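Local atomic coordinates of molybdopterin biosynthesis enzyme, MoaB (Thermus thermophilus, PDB entry 3MCH), a protein that probably binds molybdopterin and takes part in the biosynthesis of the molybdenum cofactor. Residues M1-I6 with G62-L67; G32-V37 with V145-L150. One frame throughout, in Å; residues are numbered along the deposited sequence.

Contact 1 (M1-I6 with G62-L67); sequences MFRVGI and GLDLIL
Strand 2-9 and strand 65-69 run parallel here, and five hydrogen bonds cross the seam, four between backbone atoms and one to a carboxylate. The first grip is a side chain: the backbone N of R3 gives its hydrogen to D64 OD2 at 2.8 Å, a straight bond (162°) that uses the anti lone pair of the carboxylate. D64 sets this up with CG anti to its own carbonyl carbon (chi1 -57°), and the same OD2 also forms a salt bridge with K156, so charge and backbone share one oxygen. R3 O is gripped twice, by D64 N at 3.0 Å and by L65 N at 3.1 Å, the second bond being the straighter. From there the pairing is regular: G5 N reaches L65 O at 2.9 Å, and L67 N meets G5 O at 2.9 Å, almost along the C=O axis. At the outer end, the guanidinium of R3 bonds through NH1 to E61 O and to a water, which accepts from NH1 and donates to G62 O and, weakly, to D64 OD1. A methyl of L63, CD2, lies over one guanidinium face, 3.7 Å from R3 NH2. L63 CD1 rests on G5 CA at 3.7 Å, taking the place to which a CB of G5 would point. On the opposite sheet face V4 lies beside L65 and I6 beside L67, the last pair tight, with I6 CD1 3.4 Å from L67 CB; I26 of helix 21-30 packs on I6 and L67. Such parallel pairing belongs to the Rossmann-like part of this mixed alpha/beta sheet.

Contact 2 (G32-V37 with V145-L150); sequences GGPFEV and VLPHAL
F35 does most of the work, its ring reaching from the start of strand 35-43 to the first turn of helix 146-154, the two short axes standing at 82°. With CG anti to the carbonyl carbon (chi1 -54°), the phenyl presents its tip and one edge to the helix. L150 CD1 sits in the ring plane at that edge, 3.7 Å from F35 CE1. L146, turned with CG anti to its backbone N (chi1 -162°), crosses the ring obliquely and brings CD2 to 3.8 Å from CZ of F35. P147 approaches the same tip from the other side of the ring plane, its CG 4.0 Å from F35 CZ, so the two helix residues straddle the end of the ring. P34 lies on P147's side too, with its CG 4.3 Å above the plane of the F35 ring and offset toward the rim. The two prolines then meet corner to corner, rings crossed at about a right angle, with P34 CG 3.8 Å from P147 CG. P34 is the centre of an inverse gamma turn, with F35 N bonded to G33 O at 2.6 Å, just before the strand begins. No hydrogen bond joins the two segments; the contact is apolar throughout. L30 and L143 also pack on F35, while V145, H148 and A149 touch a second subunit, on M109, L112 and L74 of that chain. An aromatic from the strand outermost in this chain meeting a helix laid across one sheet face is the layered packing of an alpha/beta sandwich.

From the N terminus the chain lays down strand 2-9, passes through helix 21-30 and returns as strand 35-43 alongside it. It then crosses through helix 47-60 to reach the other flank of strand 2-9, where contact 1 closes a loop of 55 residues. Contact 2 closes a longer one, of 107 residues, when the chain comes back as helix 146-154. The segments alternate along the sequence, so the two loops cross. They also touch: F2 N with P34 O and V4 N with E36 O are probable hydrogen bonds. Contact 1 thus joins strands within the sheet, and contact 2 packs the strand outermost in this chain against the last helix, 146-154.

Contact 1 (M1-I6 with G62-L67)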
loop_
_atom_site.group_PDB
_atom_site.type_symbol
_atom_site.label_atom_id
_atom_site.label_comp_id
_atom_site.label_asym_id
_atom_site.label_seq_id
_atom_site.Cartn_x
_atom_site.Cartn_y
_atom_site.Cartn_z
ATOM N N MET B 1 6.500 -23.687 -15.086
ATOM C CA MET B 1 5.444 -24.503 -14.418
ATOM C C MET B 1 5.593 -24.401 -12.903
ATOM O O MET B 1 6.613 -24.803 -12.336
ATOM C CB MET B 1 5.554 -25.961 -14.870
ATOM C CG MET B 1 4.437 -26.857 -14.362
ATOM S SD MET B 1 2.810 -26.184 -14.734
ATOM C CE MET B 1 2.776 -26.352 -16.527
ATOM N N PHE B 2 4.566 -23.872 -12.246
ATOM C CA PHE B 2 4.602 -23.685 -10.799
ATOM C C PHE B 2 3.494 -24.443 -10.077
ATOM O O PHE B 2 2.346 -24.449 -10.513
ATOM C CB PHE B 2 4.497 -22.193 -10.491
ATOM C CG PHE B 2 5.527 -21.367 -11.196
ATOM C CD1 PHE B 2 6.858 -21.400 -10.791
ATOM C CD2 PHE B 2 5.176 -20.586 -12.295
ATOM C CE1 PHE B 2 7.827 -20.669 -11.472
ATOM C CE2 PHE B 2 6.142 -19.849 -12.986
ATOM C CZ PHE B 2 7.466 -19.892 -12.572
ATOM N N ARG B 3 3.853 -25.082 -8.968
ATOM C CA ARG B 3 2.900 -25.849 -8.173
ATOM C C ARG B 3 2.098 -24.902 -7.301
ATOM O O ARG B 3 2.659 -24.118 -6.536
ATOM C CB ARG B 3 3.646 -26.871 -7.321
ATOM C CG ARG B 3 4.412 -27.873 -8.167
ATOM C CD ARG B 3 5.370 -28.691 -7.332
ATOM N NE ARG B 3 4.677 -29.510 -6.348
ATOM C CZ ARG B 3 5.025 -29.588 -5.068
ATOM N NH1 ARG B 3 6.059 -28.888 -4.613
ATOM N NH2 ARG B 3 4.345 -30.368 -4.245
ATOM N N VAL B 4 0.778 -24.997 -7.416
ATOM C CA VAL B 4 -0.135 -24.127 -6.691
ATOM C C VAL B 4 -1.016 -24.854 -5.688
ATOM O O VAL B 4 -1.488 -25.956 -5.945
ATOM C CB VAL B 4 -1.072 -23.394 -7.680
ATOM C CG1 VAL B 4 -1.989 -22.418 -6.940
ATOM C CG2 VAL B 4 -0.250 -22.671 -8.723
ATOM N N GLY B 5 -1.231 -24.209 -4.548
ATOM C CA GLY B 5 -2.107 -24.749 -3.529
ATOM C C GLY B 5 -3.248 -23.756 -3.368
ATOM O O GLY B 5 -3.015 -22.548 -3.329
ATOM N N ILE B 6 -4.479 -24.249 -3.302
ATOM C CA ILE B 6 -5.637 -23.376 -3.131
ATOM C C ILE B 6 -6.220 -23.661 -1.751
ATOM O O ILE B 6 -6.616 -24.787 -1.460
ATOM C CB ILE B 6 -6.708 -23.642 -4.229
ATOM C CG1 ILE B 6 -6.115 -23.342 -5.610
ATOM C CG2 ILE B 6 -7.942 -22.769 -3.992
ATOM C CD1 ILE B 6 -5.560 -21.912 -5.859
ATOM N N GLY B 62 6.648 -27.436 -0.064
ATOM C CA GLY B 62 7.419 -26.637 -0.999
ATOM C C GLY B 62 6.644 -26.076 -2.176
ATOM O O GLY B 62 7.194 -25.929 -3.267
ATOM N N LEU B 63 5.371 -25.757 -1.968
ATOM C CA LEU B 63 4.578 -25.206 -3.060
ATOM C C LEU B 63 5.165 -23.868 -3.495
ATOM O O LEU B 63 5.782 -23.158 -2.702
ATOM C CB LEU B 63 3.117 -25.032 -2.639
ATOM C CG LEU B 63 2.378 -26.321 -2.259
ATOM C CD1 LEU B 63 0.948 -25.978 -1.897
ATOM C CD2 LEU B 63 2.409 -27.315 -3.411
ATOM N N ASP B 64 4.967 -23.532 -4.762
ATOM C CA ASP B 64 5.488 -22.292 -5.322
ATOM C C ASP B 64 4.531 -21.135 -5.093
ATOM O O ASP B 64 4.951 -20.010 -4.822
ATOM C CB ASP B 64 5.727 -22.465 -6.822
ATOM C CG ASP B 64 6.668 -23.615 -7.126
ATOM O OD1 ASP B 64 7.724 -23.700 -6.460
ATOM O OD2 ASP B 64 6.357 -24.427 -8.029
ATOM N N LEU B 65 3.241 -21.425 -5.201
ATOM C CA LEU B 65 2.211 -20.413 -5.023
ATOM C C LEU B 65 1.090 -20.911 -4.134
ATOM O O LEU B 65 0.618 -22.036 -4.288
ATOM C CB LEU B 65 1.612 -20.025 -6.384
ATOM C CG LEU B 65 0.438 -19.043 -6.364
ATOM C CD1 LEU B 65 0.932 -17.648 -5.987
ATOM C CD2 LEU B 65 -0.235 -19.005 -7.735
ATOM N N ILE B 66 0.673 -20.077 -3.191
ATOM C CA ILE B 66 -0.450 -20.433 -2.345
ATOM C C ILE B 66 -1.490 -19.342 -2.508
ATOM O O ILE B 66 -1.223 -18.169 -2.243
ATOM C CB ILE B 66 -0.081 -20.529 -0.854
ATOM C CG1 ILE B 66 0.893 -21.683 -0.631
ATOM C CG2 ILE B 66 -1.358 -20.726 -0.021
ATOM C CD1 ILE B 66 1.594 -21.679 0.725
ATOM N N LEU B 67 -2.665 -19.735 -2.985
ATOM C CA LEU B 67 -3.769 -18.814 -3.163
ATOM C C LEU B 67 -4.828 -19.140 -2.121
ATOM O O LEU B 67 -5.499 -20.174 -2.214
ATOM C CB LEU B 67 -4.370 -18.953 -4.569
ATOM C CG LEU B 67 -3.431 -18.644 -5.742
ATOM C CD1 LEU B 67 -4.114 -18.969 -7.069
ATOM C CD2 LEU B 67 -3.030 -17.170 -5.704
HETATM O O HOH W 1 7.607 -26.521 -6.276
#

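Contact 2 (G32-V37 with V145-L150)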
loop_
_atom_site.group_PDB
_atom_site.type_symbol
_atom_site.label_atom_id
_atom_site.label_comp_id
_atom_site.label_asym_id
_atom_site.label_seq_id
_atom_site.Cartn_x
_atom_site.Cartn_y
_atom_site.Cartn_z
ATOM N N GLY B 32 -4.440 -23.239 -18.461
ATOM C CA GLY B 32 -3.677 -22.835 -19.627
ATOM C C GLY B 32 -2.336 -22.206 -19.307
ATOM O O GLY B 32 -1.419 -22.239 -20.129
ATOM N N GLY B 33 -2.218 -21.630 -18.114
ATOM C CA GLY B 33 -0.973 -20.995 -17.718
ATOM C C GLY B 33 0.022 -21.972 -17.124
ATOM O O GLY B 33 -0.300 -23.151 -16.942
ATOM N N PRO B 34 1.247 -21.512 -16.810
ATOM C CA PRO B 34 2.300 -22.351 -16.233
ATOM C C PRO B 34 1.988 -22.691 -14.786
ATOM O O PRO B 34 2.805 -22.465 -13.889
ATOM C CB PRO B 34 3.541 -21.478 -16.370
ATOM C CG PRO B 34 2.993 -20.108 -16.135
ATOM C CD PRO B 34 1.722 -20.125 -16.980
ATOM N N PHE B 35 0.798 -23.242 -14.575
ATOM C CA PHE B 35 0.338 -23.595 -13.242
ATOM C C PHE B 35 -0.226 -25.003 -13.174
ATOM O O PHE B 35 -0.878 -25.475 -14.106
ATOM C CB PHE B 35 -0.769 -22.632 -12.799
ATOM C CG PHE B 35 -0.386 -21.187 -12.882
ATOM C CD1 PHE B 35 0.525 -20.639 -11.982
ATOM C CD2 PHE B 35 -0.922 -20.371 -13.878
ATOM C CE1 PHE B 35 0.898 -19.297 -12.069
ATOM C CE2 PHE B 35 -0.554 -19.026 -13.974
ATOM C CZ PHE B 35 0.357 -18.489 -13.069
ATOM N N GLU B 36 0.030 -25.670 -12.057
ATOM C CA GLU B 36 -0.513 -26.996 -11.821
ATOM C C GLU B 36 -0.956 -27.005 -10.363
ATOM O O GLU B 36 -0.155 -26.769 -9.451
ATOM C CB GLU B 36 0.522 -28.091 -12.118
ATOM C CG GLU B 36 1.863 -27.951 -11.435
ATOM C CD GLU B 36 2.878 -28.956 -11.957
ATOM O OE1 GLU B 36 2.547 -29.709 -12.901
ATOM O OE2 GLU B 36 4.011 -28.991 -11.426
ATOM N N VAL B 37 -2.251 -27.226 -10.155
ATOM C CA VAL B 37 -2.815 -27.241 -8.814
ATOM C C VAL B 37 -2.446 -28.556 -8.155
ATOM O O VAL B 37 -2.976 -29.617 -8.510
ATOM C CB VAL B 37 -4.349 -27.072 -8.857
ATOM C CG1 VAL B 37 -4.927 -27.129 -7.448
ATOM C CG2 VAL B 37 -4.695 -25.735 -9.513
ATOM N N VAL B 145 1.450 -10.841 -14.396
ATOM C CA VAL B 145 2.793 -10.771 -13.834
ATOM C C VAL B 145 3.080 -11.902 -12.852
ATOM O O VAL B 145 4.145 -11.944 -12.247
ATOM C CB VAL B 145 3.021 -9.426 -13.104
ATOM C CG1 VAL B 145 2.813 -8.269 -14.071
ATOM C CG2 VAL B 145 2.068 -9.301 -11.915
ATOM N N LEU B 146 2.131 -12.820 -12.708
ATOM C CA LEU B 146 2.292 -13.924 -11.772
ATOM C C LEU B 146 3.438 -14.874 -12.134
ATOM O O LEU B 146 4.230 -15.247 -11.269
ATOM C CB LEU B 146 0.967 -14.683 -11.637
ATOM C CG LEU B 146 0.798 -15.580 -10.411
ATOM C CD1 LEU B 146 1.191 -14.819 -9.147
ATOM C CD2 LEU B 146 -0.643 -16.032 -10.320
ATOM N N PRO B 147 3.541 -15.290 -13.409
ATOM C CA PRO B 147 4.647 -16.193 -13.747
ATOM C C PRO B 147 6.012 -15.548 -13.474
ATOM O O PRO B 147 6.904 -16.181 -12.908
ATOM C CB PRO B 147 4.428 -16.471 -15.230
ATOM C CG PRO B 147 2.930 -16.396 -15.363
ATOM C CD PRO B 147 2.602 -15.166 -14.539
ATOM N N HIS B 148 6.172 -14.288 -13.881
ATOM C CA HIS B 148 7.436 -13.584 -13.666
ATOM C C HIS B 148 7.738 -13.516 -12.171
ATOM O O HIS B 148 8.867 -13.755 -11.737
ATOM C CB HIS B 148 7.373 -12.160 -14.233
ATOM C CG HIS B 148 8.677 -11.423 -14.156
ATOM N ND1 HIS B 148 9.744 -11.709 -14.982
ATOM C CD2 HIS B 148 9.098 -10.436 -13.330
ATOM C CE1 HIS B 148 10.764 -10.929 -14.670
ATOM N NE2 HIS B 148 10.400 -10.148 -13.670
ATOM N N ALA B 149 6.719 -13.180 -11.388
ATOM C CA ALA B 149 6.862 -13.087 -9.943
ATOM C C ALA B 149 7.333 -14.412 -9.352
ATOM O O ALA B 149 8.266 -14.451 -8.544
ATOM C CB ALA B 149 5.528 -12.692 -9.319
ATOM N N LEU B 150 6.677 -15.495 -9.751
ATOM C CA LEU B 150 7.023 -16.818 -9.240
ATOM C C LEU B 150 8.427 -17.261 -9.642
ATOM O O LEU B 150 9.117 -17.906 -8.857
ATOM C CB LEU B 150 5.981 -17.850 -9.700
ATOM C CG LEU B 150 4.655 -17.744 -8.938
ATOM C CD1 LEU B 150 3.544 -18.461 -9.694
ATOM C CD2 LEU B 150 4.829 -18.327 -7.539
#